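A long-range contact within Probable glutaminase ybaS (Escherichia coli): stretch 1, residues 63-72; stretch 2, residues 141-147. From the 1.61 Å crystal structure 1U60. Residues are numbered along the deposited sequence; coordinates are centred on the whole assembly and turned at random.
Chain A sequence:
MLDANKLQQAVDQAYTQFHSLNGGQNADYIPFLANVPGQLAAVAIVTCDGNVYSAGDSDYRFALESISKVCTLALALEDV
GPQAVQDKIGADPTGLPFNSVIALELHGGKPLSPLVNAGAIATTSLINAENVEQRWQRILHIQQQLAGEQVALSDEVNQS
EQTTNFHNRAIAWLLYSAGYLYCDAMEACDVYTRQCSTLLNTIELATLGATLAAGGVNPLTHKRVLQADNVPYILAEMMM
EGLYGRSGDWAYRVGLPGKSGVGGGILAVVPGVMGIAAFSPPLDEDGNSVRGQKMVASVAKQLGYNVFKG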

# COMPACT_ATOMS: atom_id res chain seq x y z
N ALA A 63 17.73 14.04 13.79
CA ALA A 63 17.12 12.97 14.62
C ALA A 63 16.35 12.00 13.76
O ALA A 63 15.59 12.40 12.90
N LEU A 64 16.62 10.73 13.95
CA LEU A 64 16.02 9.62 13.22
C LEU A 64 14.51 9.60 13.41
O LEU A 64 13.77 9.40 12.49
N GLU A 65 14.09 9.77 14.66
CA GLU A 65 12.73 9.74 15.11
C GLU A 65 11.99 8.52 14.56
O GLU A 65 12.53 7.43 14.61
N SER A 66 10.81 8.69 13.94
CA SER A 66 10.00 7.50 13.66
C SER A 66 10.59 6.69 12.50
O SER A 66 10.15 5.57 12.21
N ILE A 67 11.62 7.16 11.82
CA ILE A 67 12.27 6.28 10.86
C ILE A 67 12.85 5.05 11.57
O ILE A 67 12.99 3.96 10.94
N SER A 68 13.19 5.20 12.86
CA SER A 68 13.62 4.08 13.69
C SER A 68 12.65 2.87 13.66
O SER A 68 13.10 1.74 13.84
N LYS A 69 11.36 3.11 13.35
CA LYS A 69 10.34 2.05 13.28
C LYS A 69 10.74 0.98 12.26
O LYS A 69 10.47 -0.22 12.45
N VAL A 70 11.43 1.40 11.18
CA VAL A 70 11.78 0.47 10.10
C VAL A 70 12.87 -0.46 10.66
O VAL A 70 12.87 -1.68 10.40
N CYS A 71 13.83 0.12 11.39
CA CYS A 71 14.95 -0.69 11.88
C CYS A 71 14.51 -1.72 12.93
O CYS A 71 14.96 -2.85 12.94
N THR A 72 13.62 -1.32 13.83
CA THR A 72 13.21 -2.25 14.86
C THR A 72 12.31 -3.33 14.26
O THR A 72 12.33 -4.52 14.71
N HIS A 141 22.37 -1.45 17.69
CA HIS A 141 23.28 -2.19 16.83
C HIS A 141 22.68 -2.38 15.43
O HIS A 141 23.37 -2.18 14.45
N ILE A 142 21.42 -2.75 15.35
CA ILE A 142 20.83 -2.90 14.01
C ILE A 142 20.74 -1.59 13.25
O ILE A 142 20.98 -1.56 12.02
N GLN A 143 20.45 -0.47 13.95
CA GLN A 143 20.49 0.85 13.29
C GLN A 143 21.89 1.11 12.69
O GLN A 143 22.03 1.52 11.57
N GLN A 144 22.95 0.84 13.47
CA GLN A 144 24.30 1.01 12.98
C GLN A 144 24.64 0.06 11.83
O GLN A 144 25.28 0.47 10.84
N GLN A 145 24.16 -1.18 11.89
CA GLN A 145 24.37 -2.13 10.82
C GLN A 145 23.69 -1.72 9.53
O GLN A 145 24.24 -1.91 8.47
N LEU A 146 22.48 -1.20 9.65
CA LEU A 146 21.68 -0.83 8.46
C LEU A 146 22.08 0.50 7.84
O LEU A 146 22.07 0.61 6.64
N ALA A 147 22.45 1.50 8.66
CA ALA A 147 22.65 2.88 8.21
C ALA A 147 24.07 3.43 8.37
O ALA A 147 24.47 4.38 7.69

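No direct hydrogen bond joins these two stretches; the polar link between them runs through one water. That water donates to S68 O (2.7 Å from the water oxygen), accepts from Q143 NE2 at 3.1 Å, and lies 2.8 Å from T72 OG1. It thus gives the amide of a buried glutamine a partner on the C-terminal half of the other stretch, where no direct hydrogen bond forms. T72 contributes its hydroxyl to this water even though its CA-to-CB bond points away from the other stretch; its chi1 is m.

The rest of the contact is organised around one small side chain. C71, with chi1 m, points toward the second helix and has the largest covered area, 86 Å². Its CB lies 3.9 Å from L146 CD1, 4.2 Å from I142 CG2 and 4.0 Å from Q143 CG, so a single methylene meets three residues of the facing helix. I142 and L146 are one helical turn apart, with L146 N bonded to I142 O at 2.8 Å, and both point toward the first stretch. I142 is t,t and also brings CG2 to 3.7 Å from C71 O; L146 is m,t. The helix axes cross at 102° and approach to 9.5 Å, and the closest CA pair, C71 and Q143, is separated by 5.9 Å.

Q143 leaves its backbone sideways, but its m,t rotamer carries the amide nearer to the first stretch. There NE2 lies 3.9 Å from S68 CB, while OE1 comes within 3.4 Å of L64 CD2, a contact without hydrogen bonding. L64, t,p, points toward the helix from the loop preceding C71. OE1 finds its hydrogen-bonding partner elsewhere in the structure. The rule to read here is a small residue at the close approach, aliphatic neighbours around it, and a long polar side chain satisfied partly through water.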

# COMPACT_ATOMS: atom_id res chain seq x y z
CB ALA A 63 16.22 13.59 15.72
CB LEU A 64 16.65 8.33 13.71
CG LEU A 64 16.26 7.02 13.00
CD1 LEU A 64 16.67 7.02 11.54
CD2 LEU A 64 16.94 5.88 13.69
CB GLU A 65 12.08 11.09 14.80
CG GLU A 65 12.74 12.24 15.60
CD GLU A 65 12.33 12.23 17.07
OE1 GLU A 65 11.46 11.40 17.47
OE2 GLU A 65 12.85 13.08 17.81
CB SER A 66 8.52 7.82 13.44
OG SER A 66 8.45 8.54 12.30
CB ILE A 67 13.33 7.05 9.98
CG1 ILE A 67 12.65 8.17 9.14
CG2 ILE A 67 14.03 6.09 9.07
CD1 ILE A 67 13.60 9.12 8.53
CB SER A 68 13.75 4.56 15.13
OG SER A 68 12.49 4.83 15.70
CB LYS A 69 8.96 2.60 12.99
CG LYS A 69 8.50 3.65 14.01
CD LYS A 69 7.15 4.25 13.54
CE LYS A 69 6.54 5.16 14.59
NZ LYS A 69 5.38 5.90 13.96
CB VAL A 70 12.25 1.23 8.85
CG1 VAL A 70 12.85 0.27 7.83
CG2 VAL A 70 11.12 2.02 8.26
CB CYS A 71 16.05 0.18 12.47
SG CYS A 71 16.64 1.53 11.40
CB THR A 72 12.54 -1.45 16.00
OG1 THR A 72 13.60 -0.74 16.71
CG2 THR A 72 11.82 -2.36 17.00
CB HIS A 141 23.61 -3.54 17.47
CG HIS A 141 24.64 -4.32 16.73
ND1 HIS A 141 25.97 -3.96 16.71
CD2 HIS A 141 24.52 -5.42 15.96
CE1 HIS A 141 26.63 -4.84 15.98
NE2 HIS A 141 25.78 -5.72 15.50
CB ILE A 142 19.51 -3.67 14.01
CG1 ILE A 142 19.36 -4.30 12.62
CG2 ILE A 142 18.31 -2.81 14.39
CD1 ILE A 142 18.13 -5.18 12.50
CB GLN A 143 20.12 2.00 14.24
CG GLN A 143 18.74 2.04 14.78
CD GLN A 143 18.46 3.32 15.55
OE1 GLN A 143 19.28 4.25 15.57
NE2 GLN A 143 17.31 3.35 16.22
CB GLN A 144 25.31 0.85 14.14
CG GLN A 144 25.16 1.93 15.24
CD GLN A 144 25.95 1.62 16.51
OE1 GLN A 144 26.31 0.45 16.78
NE2 GLN A 144 26.16 2.66 17.34
CB GLN A 145 23.87 -3.50 11.22
CG GLN A 145 24.68 -4.20 12.25
CD GLN A 145 24.07 -5.58 12.60
OE1 GLN A 145 22.94 -5.66 13.13
NE2 GLN A 145 24.82 -6.64 12.33
CB LEU A 146 20.22 -0.75 8.85
CG LEU A 146 19.58 -2.07 9.21
CD1 LEU A 146 18.28 -1.77 9.89
CD2 LEU A 146 19.35 -2.90 8.00
CB ALA A 147 21.67 3.81 8.92
O HOH W 1 15.12 1.33 15.55